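Local coordinates for mitochondrial dynamics protein MID49 (Mus musculus, PDB 4WOY) that recruits the dynamin-related fission GTPase DNM1L (Drp1) to the mitochondrial outer membrane, regulates its GTPase activity and so promotes mitochondrial fission, at residues 34-39 / 48-53; 100-105 / 114-119; 131-136 / 159-164; 219-222 / 227-230; 229-234 / 274-279. The protein carries 1 engineered substitution. All coordinates share one frame; numbering follows the deposited sequence.

Contact 1 of 5, residues 34-39 / 48-53; sequences ELQAYL and FGALVP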
# COMPACT_ATOMS: atom_id res chain seq x y z
N GLU A 34 18.44 -3.96 10.86
CA GLU A 34 19.54 -2.98 10.79
C GLU A 34 19.03 -1.55 10.89
O GLU A 34 19.53 -0.74 11.67
CB GLU A 34 20.33 -3.16 9.48
CG GLU A 34 21.33 -4.29 9.51
CD GLU A 34 22.29 -4.15 10.67
OE1 GLU A 34 22.91 -3.08 10.80
OE2 GLU A 34 22.44 -5.10 11.46
N LEU A 35 18.00 -1.24 10.12
CA LEU A 35 17.37 0.06 10.17
C LEU A 35 16.77 0.34 11.55
O LEU A 35 16.83 1.48 12.05
CB LEU A 35 16.28 0.15 9.11
CG LEU A 35 15.62 1.52 8.93
CD1 LEU A 35 16.66 2.61 8.80
CD2 LEU A 35 14.73 1.49 7.70
N GLN A 36 16.19 -0.69 12.16
CA GLN A 36 15.64 -0.54 13.50
C GLN A 36 16.75 -0.25 14.51
O GLN A 36 16.59 0.56 15.43
CB GLN A 36 14.87 -1.77 13.94
CG GLN A 36 14.12 -1.53 15.23
CD GLN A 36 13.52 -2.79 15.76
OE1 GLN A 36 12.87 -3.53 15.01
NE2 GLN A 36 13.70 -3.04 17.04
N ALA A 37 17.86 -0.95 14.35
CA ALA A 37 18.98 -0.77 15.25
C ALA A 37 19.45 0.68 15.16
O ALA A 37 19.76 1.31 16.17
CB ALA A 37 20.11 -1.75 14.92
N TYR A 38 19.49 1.21 13.93
CA TYR A 38 19.88 2.60 13.73
C TYR A 38 18.93 3.55 14.44
O TYR A 38 19.36 4.46 15.14
CB TYR A 38 19.90 2.95 12.25
CG TYR A 38 19.93 4.44 12.03
CD1 TYR A 38 21.14 5.13 12.00
CD2 TYR A 38 18.75 5.17 11.89
CE1 TYR A 38 21.17 6.50 11.81
CE2 TYR A 38 18.78 6.54 11.72
CZ TYR A 38 19.99 7.19 11.68
OH TYR A 38 20.00 8.55 11.51
N LEU A 39 17.64 3.34 14.25
CA LEU A 39 16.63 4.26 14.78
C LEU A 39 16.66 4.29 16.29
O LEU A 39 16.60 5.35 16.90
CB LEU A 39 15.23 3.86 14.27
CG LEU A 39 14.03 4.79 14.52
CD1 LEU A 39 13.16 5.06 13.30
CD2 LEU A 39 13.20 4.16 15.62
N PHE A 48 9.24 4.57 18.79
CA PHE A 48 8.75 3.76 17.69
C PHE A 48 8.70 2.30 18.14
O PHE A 48 9.52 1.85 18.94
CB PHE A 48 9.64 3.92 16.44
CG PHE A 48 9.54 5.27 15.77
CD1 PHE A 48 8.49 5.57 14.92
CD2 PHE A 48 10.52 6.23 15.96
CE1 PHE A 48 8.40 6.81 14.30
CE2 PHE A 48 10.46 7.47 15.34
CZ PHE A 48 9.39 7.76 14.51
N GLY A 49 7.74 1.55 17.64
CA GLY A 49 7.72 0.12 17.87
C GLY A 49 8.70 -0.51 16.89
O GLY A 49 9.30 0.19 16.07
N ALA A 50 8.84 -1.83 16.98
CA ALA A 50 9.68 -2.59 16.07
C ALA A 50 9.22 -2.45 14.61
O ALA A 50 8.02 -2.44 14.33
CB ALA A 50 9.69 -4.08 16.48
N LEU A 51 10.18 -2.34 13.70
CA LEU A 51 9.85 -2.26 12.29
C LEU A 51 9.24 -3.58 11.84
O LEU A 51 9.76 -4.64 12.12
CB LEU A 51 11.10 -1.93 11.46
CG LEU A 51 11.93 -0.68 11.74
CD1 LEU A 51 12.80 -0.32 10.55
CD2 LEU A 51 11.05 0.50 12.11
N VAL A 52 8.11 -3.49 11.14
CA VAL A 52 7.42 -4.67 10.62
C VAL A 52 7.36 -4.65 9.10
O VAL A 52 6.76 -3.76 8.51
CB VAL A 52 5.97 -4.77 11.16
CG1 VAL A 52 5.27 -5.98 10.56
CG2 VAL A 52 5.95 -4.80 12.68
N PRO A 53 8.03 -5.63 8.46
CA PRO A 53 7.90 -5.79 7.02
C PRO A 53 6.58 -6.45 6.67
O PRO A 53 6.08 -7.29 7.43
CB PRO A 53 9.10 -6.68 6.66
CG PRO A 53 9.35 -7.47 7.90
CD PRO A 53 9.05 -6.52 9.04
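L51, Q36 and L39 carry this contact, in which one side of helix 18-42 lies against the chain that runs into strand 52-54 of the nucleotidyltransferase-like region. L51 gives most. Its CG rests 3.8 Å from CB of Q36, and its CD1 comes to 3.7 Å from CG of L35, the two leucines crossing at about a right angle. A branched, wholly apolar side chain suits this buried place, where L51 also leans on L71 and A73 of the adjoining strand 69-74.

Q36 adds the polar grip. Its CG is anti to the backbone N (chi1 -171°) and the chain stays extended, which carries the amide to the main chain at A50 and L51. There OE1 accepts a hydrogen bond of 3.2 Å from L51 N, bent at 145°, with the donor above the carbonyl plane. The same OE1 lies 3.5 Å from CB of A50, whose small methyl lets the amide come close.

One turn on, L39 crosses F48 at about a right angle and sets CD2 3.4 Å from ring atom CD2 of F48. The chemistry is thus mainly hydrophobic, with a single glutamine giving one main-chain N-H of the incoming loop a partner at the helix surface.

Contact 2 of 5, residues 100-105 / 114-119; sequences VRRTQL and PWDRFL
R102, at the end of strand 97-102, faces L119 across 8.2 Å between CA atoms, where a short 3-10 turn at residues 116-117 brings the chain back beside the strand. The gap is too wide for the two backbones to pair, and a long side chain bridges it.

R102 presents its guanidinium side-on to the carboxylate of D116, one nitrogen to each oxygen. NE donates to OD1 of D116 over 3.0 Å in a nearly straight bond (165°), and NH2 reaches OD2 of D116 at 3.3 Å. The planes of the two groups are only 28° apart, close to the flat geometry of a two-pronged salt bridge. A bend at chi2 (60°) turns the chain of R102 so that this edge meets the acid. Arginine suits the place because its several N-H groups serve more than one acceptor: NH2 also bonds to the carbonyl of H108. D116 is shared too, its OD2 taking backbone N-H groups of G111 and S113, so the ion pair is tied into the loop between the segments.

Below the charges, L119 covers the aliphatic root of the arginine, its CD2 3.9 Å from CB of R102. Around them, R102 pairs through its backbone with G122 and lies on W82 of strand 82-86, while F118 packs on helix 126-139 and W115 on L124 of strand 123-124.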
# COMPACT_ATOMS: atom_id res chain seq x y z
N VAL A 100 -4.18 14.22 13.34
CA VAL A 100 -3.86 13.69 14.64
C VAL A 100 -3.72 14.90 15.58
O VAL A 100 -2.77 15.68 15.48
CB VAL A 100 -2.55 12.81 14.60
CG1 VAL A 100 -2.24 12.23 15.95
CG2 VAL A 100 -2.68 11.68 13.58
N ARG A 101 -4.70 15.05 16.47
CA ARG A 101 -4.86 16.24 17.31
C ARG A 101 -4.24 16.01 18.68
O ARG A 101 -4.54 15.04 19.37
CB ARG A 101 -6.35 16.59 17.46
CG ARG A 101 -6.65 17.91 18.16
CD ARG A 101 -8.14 18.02 18.54
NE ARG A 101 -8.97 18.52 17.44
CZ ARG A 101 -10.24 18.18 17.24
NH1 ARG A 101 -10.85 17.31 18.05
NH2 ARG A 101 -10.91 18.70 16.21
N ARG A 102 -3.38 16.92 19.07
CA ARG A 102 -2.81 16.90 20.39
C ARG A 102 -3.91 17.35 21.35
O ARG A 102 -4.71 18.22 21.03
CB ARG A 102 -1.57 17.79 20.46
CG ARG A 102 -0.96 17.88 21.84
CD ARG A 102 -0.50 16.55 22.42
NE ARG A 102 0.58 16.81 23.36
CZ ARG A 102 0.41 17.20 24.62
NH1 ARG A 102 -0.81 17.35 25.12
NH2 ARG A 102 1.46 17.44 25.40
N THR A 103 -3.99 16.67 22.49
CA THR A 103 -5.07 16.82 23.47
C THR A 103 -4.52 17.22 24.85
O THR A 103 -3.33 17.07 25.09
CB THR A 103 -5.84 15.46 23.61
OG1 THR A 103 -6.39 15.06 22.36
CG2 THR A 103 -6.90 15.62 24.48
N GLN A 104 -5.38 17.70 25.75
CA GLN A 104 -5.02 17.90 27.15
C GLN A 104 -3.80 18.80 27.29
O GLN A 104 -2.92 18.54 28.08
CB GLN A 104 -4.76 16.54 27.82
CG GLN A 104 -5.93 15.57 27.67
CD GLN A 104 -5.95 14.45 28.69
OE1 GLN A 104 -5.00 14.27 29.45
NE2 GLN A 104 -7.01 13.67 28.68
N LEU A 105 -3.75 19.85 26.51
CA LEU A 105 -2.64 20.79 26.55
C LEU A 105 -2.61 21.64 27.82
O LEU A 105 -1.55 22.16 28.19
CB LEU A 105 -2.68 21.70 25.30
CG LEU A 105 -2.18 20.91 24.08
CD1 LEU A 105 -2.52 21.58 22.76
CD2 LEU A 105 -0.69 20.66 24.23
N PRO A 114 7.33 13.29 23.69
CA PRO A 114 8.44 13.34 22.74
C PRO A 114 7.96 13.63 21.33
O PRO A 114 8.72 14.16 20.51
CB PRO A 114 9.06 11.93 22.84
CG PRO A 114 7.92 11.05 23.40
CD PRO A 114 7.21 11.96 24.34
N TRP A 115 6.71 13.33 21.04
CA TRP A 115 6.18 13.63 19.73
C TRP A 115 5.85 15.13 19.54
O TRP A 115 5.56 15.56 18.41
CB TRP A 115 4.94 12.78 19.46
CG TRP A 115 5.18 11.29 19.57
CD1 TRP A 115 4.63 10.44 20.49
CD2 TRP A 115 6.03 10.49 18.72
NE1 TRP A 115 5.09 9.15 20.27
CE2 TRP A 115 5.95 9.16 19.19
CE3 TRP A 115 6.87 10.77 17.63
CZ2 TRP A 115 6.67 8.11 18.61
CZ3 TRP A 115 7.58 9.72 17.04
CH2 TRP A 115 7.47 8.41 17.53
N ASP A 116 5.87 15.90 20.63
CA ASP A 116 5.47 17.32 20.55
C ASP A 116 6.37 18.14 19.60
O ASP A 116 5.91 19.12 19.01
CB ASP A 116 5.46 18.00 21.92
CG ASP A 116 4.31 17.55 22.79
OD1 ASP A 116 3.35 16.94 22.28
OD2 ASP A 116 4.37 17.83 24.00
N ARG A 117 7.63 17.74 19.43
CA ARG A 117 8.52 18.48 18.52
C ARG A 117 8.07 18.41 17.05
O ARG A 117 8.53 19.19 16.22
CB ARG A 117 9.95 17.99 18.64
CG ARG A 117 10.13 16.62 18.13
CD ARG A 117 11.60 16.26 18.11
NE ARG A 117 12.24 16.76 16.91
CZ ARG A 117 13.39 16.29 16.44
NH1 ARG A 117 14.03 15.31 17.08
NH2 ARG A 117 13.89 16.80 15.32
N PHE A 118 7.17 17.47 16.74
CA PHE A 118 6.62 17.35 15.40
C PHE A 118 5.27 18.04 15.29
O PHE A 118 4.55 17.86 14.31
CB PHE A 118 6.51 15.88 15.01
CG PHE A 118 7.79 15.14 15.20
CD1 PHE A 118 8.87 15.39 14.35
CD2 PHE A 118 7.95 14.26 16.27
CE1 PHE A 118 10.08 14.73 14.54
CE2 PHE A 118 9.16 13.60 16.47
CZ PHE A 118 10.24 13.84 15.60
N LEU A 119 4.91 18.82 16.31
CA LEU A 119 3.68 19.58 16.25
C LEU A 119 3.80 20.78 15.32
O LEU A 119 4.74 21.56 15.40
CB LEU A 119 3.28 20.05 17.65
CG LEU A 119 2.63 19.07 18.62
CD1 LEU A 119 2.37 19.83 19.90
CD2 LEU A 119 1.34 18.57 18.04

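Contact 3 of 5, residues 131-136 / 159-164; sequences ELLRKA and ASEELL
E161 reaches from the loop leading into strand 162-166 to L133 and R134 on helix 126-139, a contact between a helix and the loop entering a sheet strand, in the nucleotidyltransferase-like fold. The tight part lies where this acid meets the helix. Extended beyond CG, E161 lays its carboxylate across the junction of the two helical residues: OE2 is 3.6 Å from CD2 of L133, and OE1 is 3.0 Å from the backbone N of R134. That last approach has a poor angle and is no hydrogen bond. L133 suits its place, since its branched end also packs on V178 and M180 of strand 173-182, so the acid's oxygens lie beside the border of a hydrophobic layer between helix and sheet.

The other side is looser and partly open to solvent. R134 leaves the helix with CG anti to its own N (chi1 -174°), then bends at chi3, which brings an edge of the guanidinium to the loop. The charges of R134 and E161 are near but not joined: NH1 of R134 stays 4.6 Å from OE1 of E161, which lies well out of the guanidinium plane, so any attraction is probably general and undirected. A long, weak ion pair links R134 to E198 as well. S160 takes part through its main chain, its side chain being directed away from the helix. The direct polar link is weak: NH1 of R134 donates to O of S160, near the guanidinium plane, over 3.3 Å at 145°.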
# COMPACT_ATOMS: atom_id res chain seq x y z
N GLU A 131 10.15 14.81 7.01
CA GLU A 131 11.43 15.51 6.86
C GLU A 131 12.53 14.85 7.72
O GLU A 131 13.66 14.67 7.28
CB GLU A 131 11.31 16.97 7.31
CG GLU A 131 10.32 17.83 6.55
CD GLU A 131 10.20 19.24 7.15
OE1 GLU A 131 10.48 19.38 8.36
OE2 GLU A 131 9.79 20.19 6.42
N LEU A 132 12.18 14.47 8.95
CA LEU A 132 13.15 13.88 9.86
C LEU A 132 13.64 12.54 9.36
O LEU A 132 14.82 12.28 9.34
CB LEU A 132 12.55 13.71 11.26
CG LEU A 132 13.53 13.10 12.26
CD1 LEU A 132 14.48 14.14 12.80
CD2 LEU A 132 12.80 12.38 13.37
N LEU A 133 12.73 11.66 8.97
CA LEU A 133 13.13 10.34 8.52
C LEU A 133 13.84 10.37 7.16
O LEU A 133 14.76 9.59 6.93
CB LEU A 133 11.92 9.41 8.48
CG LEU A 133 12.22 7.93 8.24
CD1 LEU A 133 13.34 7.37 9.15
CD2 LEU A 133 10.93 7.16 8.38
N ARG A 134 13.43 11.28 6.28
CA ARG A 134 14.08 11.43 4.99
C ARG A 134 15.54 11.82 5.19
O ARG A 134 16.43 11.32 4.51
CB ARG A 134 13.36 12.45 4.10
CG ARG A 134 13.92 12.54 2.66
CD ARG A 134 12.86 13.00 1.67
NE ARG A 134 12.10 14.10 2.25
CZ ARG A 134 10.78 14.13 2.34
NH1 ARG A 134 10.05 13.13 1.86
NH2 ARG A 134 10.18 15.18 2.91
N LYS A 135 15.77 12.72 6.14
CA LYS A 135 17.11 13.18 6.44
C LYS A 135 17.97 12.07 7.05
O LYS A 135 19.12 11.90 6.67
CB LYS A 135 17.06 14.37 7.40
CG LYS A 135 18.41 15.06 7.60
CD LYS A 135 18.31 16.29 8.52
CE LYS A 135 18.07 17.58 7.73
NZ LYS A 135 18.16 18.81 8.57
N ALA A 136 17.39 11.29 7.95
CA ALA A 136 18.10 10.17 8.57
C ALA A 136 18.42 9.06 7.57
O ALA A 136 19.51 8.49 7.59
CB ALA A 136 17.27 9.60 9.73
N ALA A 159 12.29 10.58 -4.39
CA ALA A 159 10.84 10.91 -4.34
C ALA A 159 10.15 10.12 -3.22
O ALA A 159 10.58 9.01 -2.92
CB ALA A 159 10.16 10.61 -5.67
N SER A 160 9.10 10.69 -2.61
CA SER A 160 8.39 10.04 -1.48
C SER A 160 9.33 9.55 -0.36
O SER A 160 10.17 10.33 0.10
CB SER A 160 7.56 8.87 -2.02
OG SER A 160 6.71 8.35 -1.03
N GLU A 161 9.18 8.30 0.10
CA GLU A 161 10.21 7.67 0.96
C GLU A 161 10.53 6.18 0.73
O GLU A 161 10.12 5.30 1.49
CB GLU A 161 9.92 7.83 2.43
CG GLU A 161 10.63 9.02 3.00
CD GLU A 161 10.56 9.05 4.48
OE1 GLU A 161 11.00 10.04 5.08
OE2 GLU A 161 10.05 8.06 5.06
N GLU A 162 11.29 5.94 -0.32
CA GLU A 162 11.50 4.60 -0.81
C GLU A 162 12.96 4.17 -0.69
O GLU A 162 13.88 4.94 -0.93
CB GLU A 162 10.99 4.53 -2.24
CG GLU A 162 9.54 5.03 -2.27
CD GLU A 162 8.86 4.80 -3.58
OE1 GLU A 162 9.45 4.14 -4.45
OE2 GLU A 162 7.73 5.30 -3.74
N LEU A 163 13.15 2.93 -0.30
CA LEU A 163 14.47 2.33 -0.22
C LEU A 163 14.60 1.35 -1.37
O LEU A 163 13.86 0.38 -1.44
CB LEU A 163 14.64 1.61 1.11
CG LEU A 163 14.97 2.54 2.28
CD1 LEU A 163 15.02 1.75 3.59
CD2 LEU A 163 16.24 3.32 2.03
N LEU A 164 15.55 1.57 -2.28
CA LEU A 164 15.63 0.67 -3.42
C LEU A 164 16.68 -0.39 -3.16
O LEU A 164 17.79 -0.12 -2.71
CB LEU A 164 15.94 1.44 -4.72
CG LEU A 164 14.84 2.35 -5.33
CD1 LEU A 164 15.29 2.95 -6.66
CD2 LEU A 164 13.50 1.65 -5.50

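Contact 4 of 5, residues 219-222 / 227-230; sequences ALDD and TRRR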
# COMPACT_ATOMS: atom_id res chain seq x y z
N ALA A 219 -10.37 -13.53 4.49
CA ALA A 219 -11.52 -14.08 5.20
C ALA A 219 -12.51 -14.73 4.25
O ALA A 219 -12.99 -15.85 4.50
CB ALA A 219 -12.21 -13.02 5.99
N LEU A 220 -12.80 -14.03 3.16
CA LEU A 220 -13.73 -14.52 2.15
C LEU A 220 -13.24 -15.78 1.46
O LEU A 220 -14.01 -16.71 1.24
CB LEU A 220 -14.00 -13.44 1.11
CG LEU A 220 -14.81 -12.22 1.54
CD1 LEU A 220 -14.73 -11.12 0.49
CD2 LEU A 220 -16.24 -12.63 1.79
N ASP A 221 -11.96 -15.81 1.09
CA ASP A 221 -11.42 -16.94 0.36
C ASP A 221 -11.31 -18.19 1.22
O ASP A 221 -11.46 -19.30 0.73
CB ASP A 221 -10.04 -16.61 -0.22
CG ASP A 221 -10.13 -15.95 -1.59
OD1 ASP A 221 -11.24 -15.92 -2.18
OD2 ASP A 221 -9.08 -15.46 -2.06
N ASP A 222 -11.04 -17.99 2.50
CA ASP A 222 -10.81 -19.11 3.40
C ASP A 222 -12.08 -19.93 3.64
O ASP A 222 -12.00 -21.12 3.90
CB ASP A 222 -10.24 -18.61 4.73
CG ASP A 222 -8.76 -18.34 4.66
OD1 ASP A 222 -8.23 -18.17 3.54
OD2 ASP A 222 -8.12 -18.27 5.73
N THR A 227 -10.93 -17.77 -5.10
CA THR A 227 -9.83 -17.24 -5.88
C THR A 227 -9.85 -15.72 -5.97
O THR A 227 -9.30 -15.14 -6.92
CB THR A 227 -9.86 -17.80 -7.29
OG1 THR A 227 -11.18 -17.62 -7.82
CG2 THR A 227 -9.52 -19.29 -7.29
N ARG A 228 -10.48 -15.06 -5.01
CA ARG A 228 -10.55 -13.61 -5.06
C ARG A 228 -9.15 -12.99 -5.06
O ARG A 228 -8.83 -12.19 -5.94
CB ARG A 228 -11.36 -13.06 -3.87
CG ARG A 228 -12.81 -13.51 -3.87
CD ARG A 228 -13.41 -13.37 -2.47
NE ARG A 228 -14.75 -13.94 -2.37
CZ ARG A 228 -15.00 -15.21 -2.04
NH1 ARG A 228 -13.99 -16.05 -1.81
NH2 ARG A 228 -16.25 -15.63 -1.95
N ARG A 229 -8.32 -13.37 -4.08
CA ARG A 229 -6.98 -12.80 -3.95
C ARG A 229 -6.12 -13.17 -5.14
O ARG A 229 -5.26 -12.40 -5.57
CB ARG A 229 -6.28 -13.28 -2.67
CG ARG A 229 -6.75 -12.64 -1.39
CD ARG A 229 -6.21 -13.43 -0.21
NE ARG A 229 -6.53 -14.85 -0.39
CZ ARG A 229 -5.90 -15.86 0.21
NH1 ARG A 229 -4.90 -15.63 1.05
NH2 ARG A 229 -6.28 -17.10 -0.03
N ARG A 230 -6.36 -14.35 -5.67
CA ARG A 230 -5.68 -14.77 -6.88
C ARG A 230 -6.07 -13.85 -8.06
O ARG A 230 -5.22 -13.47 -8.87
CB ARG A 230 -6.01 -16.24 -7.15
CG ARG A 230 -5.48 -16.79 -8.42
CD ARG A 230 -5.21 -18.28 -8.28
NE ARG A 230 -5.20 -18.90 -9.60
CZ ARG A 230 -5.60 -20.13 -9.83
NH1 ARG A 230 -6.03 -20.89 -8.82
NH2 ARG A 230 -5.57 -20.61 -11.07
O HOH W 1 -7.20 -16.59 -4.03
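This is a buried salt-bridge network at a tight helix-helix turn in the helical part of the chain, where helix 210-224 gives way to helix 228-241. D221 holds the start of the second helix with both oxygens. OD1 accepts from the backbone N of R228 with its syn lone pair and from NH1 of R228, at 2.8 Å, with its anti lone pair. OD2 does the same for R229: N of R229 lies 3.0 Å away in an almost straight bond (175°), and NE of R229 comes in at 3.1 Å. A water joins OD2 of D221 to N of R230.

Aspartate suits the site, being short enough to meet first-turn N-H groups while its two oxygens serve two arginines. L220 lays CB over one face of the R228 guanidinium, 3.6 Å from its NE, and W267 makes a cation-pi contact with the same arginine. R228 also forms a salt bridge with D224. Helix-start N-H groups and arginines together would favour a charged D221, and its carboxylate is held against rotation by four direct bonds.

Contact 5 of 5, residues 229-234 / 274-279; sequences RRLLLL and ERFLQA
L231 of helix 228-241 meets R275 and F276 of helix 272-288 in a small, buried, apolar helix-helix contact; helix 272-288 belongs to the Mab-21 HhH/H2TH-like helical region.

The van der Waals contacts come from the two methyls of L231, which part over neighbouring residues. CD1 comes to 3.7 Å from CA of F276 and 3.9 Å from its CB, touching the foot of the phenylalanine and lying near the plane of its ring, at the edge. CD2 turns to the residue before, 3.8 Å from the carbonyl O of R275 and 4.0 Å from its CB. The leucine crosses both side chains at about a right angle. Its CG is anti to its own N (chi1 174°), which helps carry the fork across to the other helix. A forked residue fits this place because it can touch two successive residues of the facing backbone; the CA atoms of L231 and F276 are 6.8 Å apart.

The charged end of R275 is directed elsewhere. Its chain bends at chi2 and chi3 and leads the guanidinium away from L231, and NE bonds to the carbonyl of A266.

Around the contact the ring of F276 packs on L235 and I238, further along helix 228-241, and W267 from the preceding loop lies on L231 and R275. L234 leans on L6 and F9 of helix 2-14, while A279 touches V256 of helix 250-261.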
# COMPACT_ATOMS: atom_id res chain seq x y z
N ARG A 229 -8.32 -13.37 -4.08
CA ARG A 229 -6.98 -12.80 -3.95
C ARG A 229 -6.12 -13.17 -5.14
O ARG A 229 -5.26 -12.40 -5.57
CB ARG A 229 -6.28 -13.28 -2.67
CG ARG A 229 -6.75 -12.64 -1.39
CD ARG A 229 -6.21 -13.43 -0.21
NE ARG A 229 -6.53 -14.85 -0.39
CZ ARG A 229 -5.90 -15.86 0.21
NH1 ARG A 229 -4.90 -15.63 1.05
NH2 ARG A 229 -6.28 -17.10 -0.03
N ARG A 230 -6.36 -14.35 -5.67
CA ARG A 230 -5.68 -14.77 -6.88
C ARG A 230 -6.07 -13.85 -8.06
O ARG A 230 -5.22 -13.47 -8.87
CB ARG A 230 -6.01 -16.24 -7.15
CG ARG A 230 -5.48 -16.79 -8.42
CD ARG A 230 -5.21 -18.28 -8.28
NE ARG A 230 -5.20 -18.90 -9.60
CZ ARG A 230 -5.60 -20.13 -9.83
NH1 ARG A 230 -6.03 -20.89 -8.82
NH2 ARG A 230 -5.57 -20.61 -11.07
N LEU A 231 -7.35 -13.48 -8.13
CA LEU A 231 -7.84 -12.57 -9.16
C LEU A 231 -7.25 -11.17 -9.02
O LEU A 231 -6.98 -10.50 -10.02
CB LEU A 231 -9.38 -12.50 -9.14
CG LEU A 231 -9.95 -11.45 -10.11
CD1 LEU A 231 -9.66 -11.82 -11.54
CD2 LEU A 231 -11.45 -11.22 -9.92
N LEU A 232 -7.09 -10.71 -7.79
CA LEU A 232 -6.51 -9.38 -7.60
C LEU A 232 -5.08 -9.36 -8.18
O LEU A 232 -4.69 -8.39 -8.84
CB LEU A 232 -6.54 -8.97 -6.12
CG LEU A 232 -5.75 -7.72 -5.71
CD1 LEU A 232 -6.22 -6.47 -6.46
CD2 LEU A 232 -5.86 -7.55 -4.21
N LEU A 233 -4.33 -10.44 -7.96
CA LEU A 233 -2.95 -10.52 -8.47
C LEU A 233 -2.90 -10.54 -10.00
O LEU A 233 -2.03 -9.91 -10.60
CB LEU A 233 -2.24 -11.74 -7.90
CG LEU A 233 -1.76 -11.46 -6.48
CD1 LEU A 233 -1.35 -12.75 -5.76
CD2 LEU A 233 -0.62 -10.45 -6.50
N LEU A 234 -3.84 -11.25 -10.61
CA LEU A 234 -4.02 -11.23 -12.06
C LEU A 234 -4.26 -9.83 -12.61
O LEU A 234 -3.61 -9.39 -13.57
CB LEU A 234 -5.19 -12.11 -12.48
CG LEU A 234 -4.81 -13.54 -12.79
CD1 LEU A 234 -6.07 -14.32 -12.96
CD2 LEU A 234 -3.94 -13.55 -14.04
N GLU A 274 -14.43 -16.01 -15.76
CA GLU A 274 -15.65 -15.21 -15.71
C GLU A 274 -15.56 -14.07 -14.69
O GLU A 274 -16.00 -12.96 -14.97
CB GLU A 274 -16.84 -16.10 -15.37
CG GLU A 274 -17.63 -16.57 -16.55
CD GLU A 274 -18.54 -17.71 -16.17
OE1 GLU A 274 -19.06 -17.68 -15.03
OE2 GLU A 274 -18.74 -18.62 -17.00
N ARG A 275 -14.95 -14.34 -13.54
CA ARG A 275 -14.75 -13.31 -12.52
C ARG A 275 -13.85 -12.21 -13.04
O ARG A 275 -14.04 -11.01 -12.73
CB ARG A 275 -14.15 -13.90 -11.25
CG ARG A 275 -15.11 -14.79 -10.49
CD ARG A 275 -16.50 -14.16 -10.35
NE ARG A 275 -17.51 -15.21 -10.44
CZ ARG A 275 -18.39 -15.35 -11.43
NH1 ARG A 275 -18.45 -14.46 -12.40
NH2 ARG A 275 -19.25 -16.36 -11.41
N PHE A 276 -12.87 -12.63 -13.83
CA PHE A 276 -11.94 -11.74 -14.48
C PHE A 276 -12.66 -10.83 -15.46
O PHE A 276 -12.47 -9.62 -15.45
CB PHE A 276 -10.85 -12.53 -15.19
CG PHE A 276 -9.87 -11.68 -15.95
CD1 PHE A 276 -8.74 -11.20 -15.33
CD2 PHE A 276 -10.07 -11.40 -17.28
CE1 PHE A 276 -7.82 -10.42 -16.04
CE2 PHE A 276 -9.16 -10.63 -17.99
CZ PHE A 276 -8.05 -10.14 -17.38
N LEU A 277 -13.52 -11.40 -16.31
CA LEU A 277 -14.20 -10.60 -17.32
C LEU A 277 -15.17 -9.65 -16.62
O LEU A 277 -15.24 -8.46 -16.94
CB LEU A 277 -14.93 -11.47 -18.34
CG LEU A 277 -14.01 -12.39 -19.16
CD1 LEU A 277 -14.78 -13.27 -20.16
CD2 LEU A 277 -12.89 -11.63 -19.83
N GLN A 278 -15.86 -10.17 -15.61
CA GLN A 278 -16.75 -9.36 -14.79
C GLN A 278 -16.05 -8.16 -14.16
O GLN A 278 -16.65 -7.10 -14.04
CB GLN A 278 -17.39 -10.21 -13.69
CG GLN A 278 -18.68 -9.65 -13.21
CD GLN A 278 -19.19 -10.38 -12.00
OE1 GLN A 278 -18.75 -11.49 -11.71
NE2 GLN A 278 -20.15 -9.77 -11.30
N ALA A 279 -14.80 -8.35 -13.72
CA ALA A 279 -13.98 -7.25 -13.20
C ALA A 279 -13.71 -6.18 -14.26
O ALA A 279 -13.79 -4.99 -13.98
CB ALA A 279 -12.67 -7.76 -12.66

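The five contacts fall into two groups, well apart in the fold. Contacts 1, 2 and 3 follow one another in sequence within the MID51-like nucleotidyltransferase-family region and all reach its mixed sheet. Contacts 1 and 3 have centres about 14 Å apart and meet through L35 with L163, and Y38 with A136; contact 2, about 22 Å from each, joins contact 1 through F48 with W115 and contact 3 through F118 with L132. Contacts 4 and 5 come later, with centres about 11 Å apart and helix 228-241 in common. They lie about 31 to 44 Å from the others, centre to centre, so the two groups sample a sheet-based part and a mainly helical part of this predicted cytosolic region without touching each other.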